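Local coordinates for protein carboxypeptidase 1 (Deinococcus radiodurans str. R1, PDB 5GIV) that probably acts as a zinc-dependent metallocarboxypeptidase of the M32 family, releasing amino acids one by one from peptide C-termini with broad specificity, except proline, at residues A[244-249]-A[273-278]; A[178-183]-A[364-369]. All coordinates share one frame; numbering follows the deposited sequence.

Contact 1: A[244-249]-A[273-278]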
loop_
_atom_site.group_PDB
_atom_site.type_symbol
_atom_site.label_atom_id
_atom_site.label_comp_id
_atom_site.label_asym_id
_atom_site.label_seq_id
_atom_site.Cartn_x
_atom_site.Cartn_y
_atom_site.Cartn_z
ATOM N N HIS A 244 7.381 8.019 -10.203
ATOM C CA HIS A 244 6.779 7.212 -11.258
ATOM C C HIS A 244 5.608 6.405 -10.717
ATOM O O HIS A 244 5.331 5.293 -11.176
ATOM C CB HIS A 244 7.818 6.301 -11.901
ATOM C CG HIS A 244 8.944 7.050 -12.540
ATOM N ND1 HIS A 244 8.836 7.627 -13.788
ATOM C CD2 HIS A 244 10.197 7.323 -12.106
ATOM C CE1 HIS A 244 9.972 8.228 -14.093
ATOM N NE2 HIS A 244 10.814 8.060 -13.091
ATOM N N ASP A 245 4.862 6.994 -9.776
ATOM C CA ASP A 245 3.794 6.294 -9.063
ATOM C C ASP A 245 2.700 7.323 -8.755
ATOM O O ASP A 245 2.701 7.950 -7.692
ATOM C CB ASP A 245 4.336 5.652 -7.794
ATOM C CG ASP A 245 3.435 4.566 -7.243
ATOM O OD1 ASP A 245 2.335 4.348 -7.779
ATOM O OD2 ASP A 245 3.841 3.923 -6.263
ATOM N N VAL A 246 1.791 7.512 -9.708
ATOM C CA VAL A 246 0.696 8.467 -9.567
ATOM C C VAL A 246 -0.603 7.675 -9.594
ATOM O O VAL A 246 -1.052 7.233 -10.656
ATOM C CB VAL A 246 0.724 9.543 -10.653
ATOM C CG1 VAL A 246 -0.371 10.548 -10.400
ATOM C CG2 VAL A 246 2.083 10.232 -10.637
ATOM N N ARG A 247 -1.203 7.479 -8.423
ATOM C CA ARG A 247 -2.338 6.579 -8.282
ATOM C C ARG A 247 -3.652 7.344 -8.190
ATOM O O ARG A 247 -3.717 8.459 -7.665
ATOM C CB ARG A 247 -2.154 5.689 -7.057
ATOM C CG ARG A 247 -0.796 5.005 -7.051
ATOM C CD ARG A 247 -0.747 3.825 -6.093
ATOM N NE ARG A 247 0.584 3.226 -6.069
ATOM C CZ ARG A 247 0.968 2.261 -5.238
ATOM N NH1 ARG A 247 0.125 1.758 -4.343
ATOM N NH2 ARG A 247 2.203 1.796 -5.306
ATOM N N ILE A 248 -4.712 6.711 -8.695
ATOM C CA ILE A 248 -6.042 7.292 -8.694
ATOM C C ILE A 248 -7.012 6.280 -8.092
ATOM O O ILE A 248 -6.760 5.075 -8.076
ATOM C CB ILE A 248 -6.494 7.716 -10.118
ATOM C CG1 ILE A 248 -6.588 6.508 -11.044
ATOM C CG2 ILE A 248 -5.530 8.730 -10.720
ATOM C CD1 ILE A 248 -7.172 6.859 -12.387
ATOM N N THR A 249 -8.120 6.788 -7.563
ATOM C CA THR A 249 -9.169 5.934 -7.034
ATOM C C THR A 249 -10.510 6.430 -7.546
ATOM O O THR A 249 -10.675 7.613 -7.857
ATOM C CB THR A 249 -9.167 5.889 -5.494
ATOM O OG1 THR A 249 -9.450 7.192 -4.970
ATOM C CG2 THR A 249 -7.815 5.408 -4.967
ATOM N N TYR A 273 -1.604 15.311 -15.390
ATOM C CA TYR A 273 -0.799 16.472 -15.046
ATOM C C TYR A 273 0.488 16.047 -14.339
ATOM O O TYR A 273 1.591 16.412 -14.761
ATOM C CB TYR A 273 -1.638 17.421 -14.194
ATOM C CG TYR A 273 -0.993 18.734 -13.844
ATOM C CD1 TYR A 273 0.250 19.096 -14.356
ATOM C CD2 TYR A 273 -1.624 19.608 -12.982
ATOM C CE1 TYR A 273 0.834 20.300 -14.020
ATOM C CE2 TYR A 273 -1.060 20.800 -12.647
ATOM C CZ TYR A 273 0.172 21.151 -13.161
ATOM O OH TYR A 273 0.719 22.364 -12.801
ATOM N N GLU A 274 0.359 15.288 -13.245
ATOM C CA GLU A 274 1.536 14.858 -12.494
ATOM C C GLU A 274 2.440 13.967 -13.340
ATOM O O GLU A 274 3.671 14.073 -13.268
ATOM C CB GLU A 274 1.115 14.122 -11.214
ATOM C CG GLU A 274 0.387 14.985 -10.187
ATOM C CD GLU A 274 1.261 16.044 -9.544
ATOM O OE1 GLU A 274 0.709 17.052 -9.058
ATOM O OE2 GLU A 274 2.498 15.879 -9.516
ATOM N N GLN A 275 1.851 13.059 -14.125
ATOM C CA GLN A 275 2.655 12.149 -14.934
ATOM C C GLN A 275 3.386 12.862 -16.060
ATOM O O GLN A 275 4.319 12.293 -16.631
ATOM C CB GLN A 275 1.790 11.021 -15.509
ATOM C CG GLN A 275 1.435 9.918 -14.491
ATOM C CD GLN A 275 0.799 8.693 -15.135
ATOM O OE1 GLN A 275 0.243 8.761 -16.242
ATOM N NE2 GLN A 275 0.878 7.564 -14.443
ATOM N N GLY A 276 2.982 14.082 -16.401
ATOM C CA GLY A 276 3.690 14.842 -17.411
ATOM C C GLY A 276 4.810 15.729 -16.903
ATOM O O GLY A 276 5.540 16.310 -17.713
ATOM N N VAL A 277 4.973 15.861 -15.585
ATOM C CA VAL A 277 6.029 16.721 -15.076
ATOM C C VAL A 277 7.367 16.228 -15.604
ATOM O O VAL A 277 7.616 15.018 -15.702
ATOM C CB VAL A 277 6.016 16.770 -13.540
ATOM C CG1 VAL A 277 7.248 17.497 -13.035
ATOM C CG2 VAL A 277 4.757 17.466 -13.033
ATOM N N ASP A 278 8.212 17.170 -16.014
ATOM C CA ASP A 278 9.498 16.808 -16.587
ATOM C C ASP A 278 10.335 15.982 -15.614
ATOM O O ASP A 278 10.458 16.319 -14.434
ATOM C CB ASP A 278 10.266 18.057 -16.998
ATOM C CG ASP A 278 11.506 17.716 -17.775
ATOM O OD1 ASP A 278 11.435 16.755 -18.569
ATOM O OD2 ASP A 278 12.552 18.367 -17.575
#
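V246, on the middle strand of the small three-stranded mixed sheet, packs against E274 and Q275 at the C-terminal part of helix 257-275, the helix that carries the zinc-binding HExxH motif with H266 and H270. The contact across the two segments is wholly apolar. Both V246 methyls lie 4.0 Å from E274 CB, and the two side chains cross at about a right angle. CG2 of V246 also meets CG of Q275 at 3.9 Å. With CG1 anti to the backbone N (chi1 -176°) and CG2 beside it, the valine fork straddles E274 CB, and A271 one turn back on the helix extends the same surface.

The polar ends turn to other partners. E274 bends at chi2 (-68°), which carries its carboxylate off to H295 and the backbone N of G289 through OE1 and to R240 through OE2; the buried charge is probably balanced by R240. The E274 side chain comes within about 11 Å of the zinc ion. Q275 runs on extended, and its OE1 accepts from D224 N.

On the strand itself, D245 and R247 form a side-on salt bridge, and R247 NH1 reaches D33 of the second subunit. The bond from R247 NE to D245 OD1 is 2.7 Å long and nearly straight at 172°, while R247 NH2 meets D245 OD2 at 2.9 Å, that oxygen lying out of the guanidinium plane.

Contact 2: A[178-183]-A[364-369]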
loop_
_atom_site.group_PDB
_atom_site.type_symbol
_atom_site.label_atom_id
_atom_site.label_comp_id
_atom_site.label_asym_id
_atom_site.label_seq_id
_atom_site.Cartn_x
_atom_site.Cartn_y
_atom_site.Cartn_z
ATOM N N GLU A 178 -19.074 37.299 -12.331
ATOM C CA GLU A 178 -19.224 37.056 -13.758
ATOM C C GLU A 178 -19.857 35.690 -14.025
ATOM O O GLU A 178 -20.740 35.568 -14.882
ATOM C CB GLU A 178 -17.864 37.193 -14.430
ATOM C CG GLU A 178 -17.921 37.360 -15.919
ATOM C CD GLU A 178 -16.546 37.619 -16.491
ATOM O OE1 GLU A 178 -15.610 37.821 -15.678
ATOM O OE2 GLU A 178 -16.416 37.675 -17.737
ATOM N N LEU A 179 -19.417 34.646 -13.307
ATOM C CA LEU A 179 -20.011 33.325 -13.512
ATOM C C LEU A 179 -21.471 33.304 -13.070
ATOM O O LEU A 179 -22.323 32.709 -13.739
ATOM C CB LEU A 179 -19.215 32.251 -12.777
ATOM C CG LEU A 179 -17.763 32.034 -13.213
ATOM C CD1 LEU A 179 -17.146 30.859 -12.438
ATOM C CD2 LEU A 179 -17.638 31.858 -14.718
ATOM N N ARG A 180 -21.769 33.935 -11.935
ATOM C CA ARG A 180 -23.143 34.023 -11.455
ATOM C C ARG A 180 -24.042 34.724 -12.468
ATOM O O ARG A 180 -25.143 34.247 -12.778
ATOM C CB ARG A 180 -23.151 34.758 -10.115
ATOM C CG ARG A 180 -24.461 34.770 -9.363
ATOM C CD ARG A 180 -24.274 35.526 -8.059
ATOM N NE ARG A 180 -24.624 34.722 -6.893
ATOM C CZ ARG A 180 -24.045 34.844 -5.697
ATOM N NH1 ARG A 180 -23.074 35.735 -5.506
ATOM N NH2 ARG A 180 -24.435 34.072 -4.687
ATOM N N ALA A 181 -23.588 35.872 -12.992
ATOM C CA ALA A 181 -24.401 36.642 -13.935
ATOM C C ALA A 181 -24.682 35.864 -15.212
ATOM O O ALA A 181 -25.769 35.987 -15.786
ATOM C CB ALA A 181 -23.712 37.966 -14.276
ATOM N N ALA A 182 -23.730 35.057 -15.672
ATOM C CA ALA A 182 -23.924 34.311 -16.911
ATOM C C ALA A 182 -24.543 32.933 -16.679
ATOM O O ALA A 182 -25.387 32.494 -17.472
ATOM C CB ALA A 182 -22.593 34.168 -17.660
ATOM N N LEU A 183 -24.142 32.228 -15.615
ATOM C CA LEU A 183 -24.538 30.825 -15.496
ATOM C C LEU A 183 -25.927 30.641 -14.887
ATOM O O LEU A 183 -26.646 29.721 -15.300
ATOM C CB LEU A 183 -23.489 30.035 -14.706
ATOM C CG LEU A 183 -22.151 29.923 -15.451
ATOM C CD1 LEU A 183 -21.153 29.043 -14.705
ATOM C CD2 LEU A 183 -22.347 29.447 -16.900
ATOM N N ARG A 364 -19.936 28.412 -0.242
ATOM C CA ARG A 364 -18.949 28.117 0.792
ATOM C C ARG A 364 -17.968 29.271 0.981
ATOM O O ARG A 364 -17.656 29.655 2.116
ATOM C CB ARG A 364 -18.199 26.837 0.435
ATOM C CG ARG A 364 -19.046 25.593 0.518
ATOM C CD ARG A 364 -18.627 24.540 -0.503
ATOM N NE ARG A 364 -19.329 23.278 -0.274
ATOM C CZ ARG A 364 -20.610 23.070 -0.573
ATOM N NH1 ARG A 364 -21.342 24.044 -1.106
ATOM N NH2 ARG A 364 -21.165 21.891 -0.316
ATOM N N PHE A 365 -17.476 29.844 -0.122
ATOM C CA PHE A 365 -16.509 30.931 -0.028
ATOM C C PHE A 365 -17.081 32.103 0.762
ATOM O O PHE A 365 -16.410 32.663 1.639
ATOM C CB PHE A 365 -16.096 31.361 -1.433
ATOM C CG PHE A 365 -15.101 32.485 -1.476
ATOM C CD1 PHE A 365 -13.753 32.236 -1.350
ATOM C CD2 PHE A 365 -15.516 33.792 -1.678
ATOM C CE1 PHE A 365 -12.835 33.264 -1.411
ATOM C CE2 PHE A 365 -14.598 34.829 -1.745
ATOM C CZ PHE A 365 -13.261 34.567 -1.610
ATOM N N GLU A 366 -18.327 32.485 0.472
ATOM C CA GLU A 366 -18.917 33.636 1.145
ATOM C C GLU A 366 -19.151 33.365 2.628
ATOM O O GLU A 366 -19.024 34.283 3.449
ATOM C CB GLU A 366 -20.211 34.042 0.438
ATOM C CG GLU A 366 -19.952 34.730 -0.908
ATOM C CD GLU A 366 -21.216 35.094 -1.672
ATOM O OE1 GLU A 366 -22.330 34.723 -1.225
ATOM O OE2 GLU A 366 -21.094 35.736 -2.742
ATOM N N LEU A 367 -19.449 32.114 2.998
ATOM C CA LEU A 367 -19.553 31.770 4.412
ATOM C C LEU A 367 -18.188 31.830 5.082
ATOM O O LEU A 367 -18.077 32.229 6.248
ATOM C CB LEU A 367 -20.176 30.379 4.576
ATOM C CG LEU A 367 -21.643 30.218 4.157
ATOM C CD1 LEU A 367 -22.018 28.747 4.018
ATOM C CD2 LEU A 367 -22.577 30.907 5.157
ATOM N N GLU A 368 -17.138 31.414 4.366
ATOM C CA GLU A 368 -15.783 31.574 4.880
ATOM C C GLU A 368 -15.455 33.047 5.089
ATOM O O GLU A 368 -14.872 33.427 6.115
ATOM C CB GLU A 368 -14.775 30.948 3.921
ATOM C CG GLU A 368 -14.764 29.438 3.856
ATOM C CD GLU A 368 -13.719 28.928 2.868
ATOM O OE1 GLU A 368 -13.328 29.700 1.961
ATOM O OE2 GLU A 368 -13.283 27.767 3.005
ATOM N N ARG A 369 -15.817 33.894 4.122
ATOM C CA ARG A 369 -15.553 35.321 4.251
ATOM C C ARG A 369 -16.216 35.881 5.501
ATOM O O ARG A 369 -15.580 36.595 6.284
ATOM C CB ARG A 369 -16.035 36.067 3.008
ATOM C CG ARG A 369 -15.576 37.515 2.963
ATOM C CD ARG A 369 -16.431 38.377 2.048
ATOM N NE ARG A 369 -16.261 38.069 0.627
ATOM C CZ ARG A 369 -15.153 38.319 -0.071
ATOM N NH1 ARG A 369 -14.092 38.867 0.522
ATOM N NH2 ARG A 369 -15.100 38.019 -1.369
#
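R180 of helix 169-193 and E366 of helix 357-372 reach towards each other from opposite directions and join their helices through a salt bridge near the surface. The backbones stand well apart, with 13.3 Å between the CA atoms of R180 and E366. CG of R180 lies anti to its backbone nitrogen (chi1 -171°), which sends the chain out towards the second helix, and E366 answers with a chain extended beyond CG.

One donor and one acceptor make the bond: NH1 of R180 points at OE2 of E366, 3.4 Å away. The oxygen sits at the guanidinium edge, near its plane, and the N-H...O angle is 164°; the direction is good but the length makes this a weak hydrogen bond. R180 NH2 and E366 OE1 are farther apart, at 4.1 Å, and the two flat groups are turned 40° from one another, so the carboxylate is not gripped by a matched pair of bonds. NH2 has its own acceptor in N392 OD1, on helix 381-393. F365 meanwhile meets F176 edge-to-face, a second, apolar link between the same two helices.

The chemistry implies a mainly electrostatic tie: one long, weak charged bond, with the second R180 nitrogen held by N392.

In the fold
Contact 1 is a core contact, contact 2 a surface one, and they lie on opposite sides of the chain's centre, their nearest atoms about 19 Å apart. They share no secondary-structure element: 244-249 with 273-278 pairs a strand with the zinc-binding helix, whereas 178-183 with 364-369 spans two other helices. Along the sequence, contact 1 is nested within the long loop that contact 2 closes. Buried aliphatic packing near the metal site, with polar ends bonded to residues outside the segments, contrasts with a salt bridge away from the annotated sites that has a single weak hydrogen bond across the segments. The second subunit comes within reach of contact 1 but does not touch contact 2's segments.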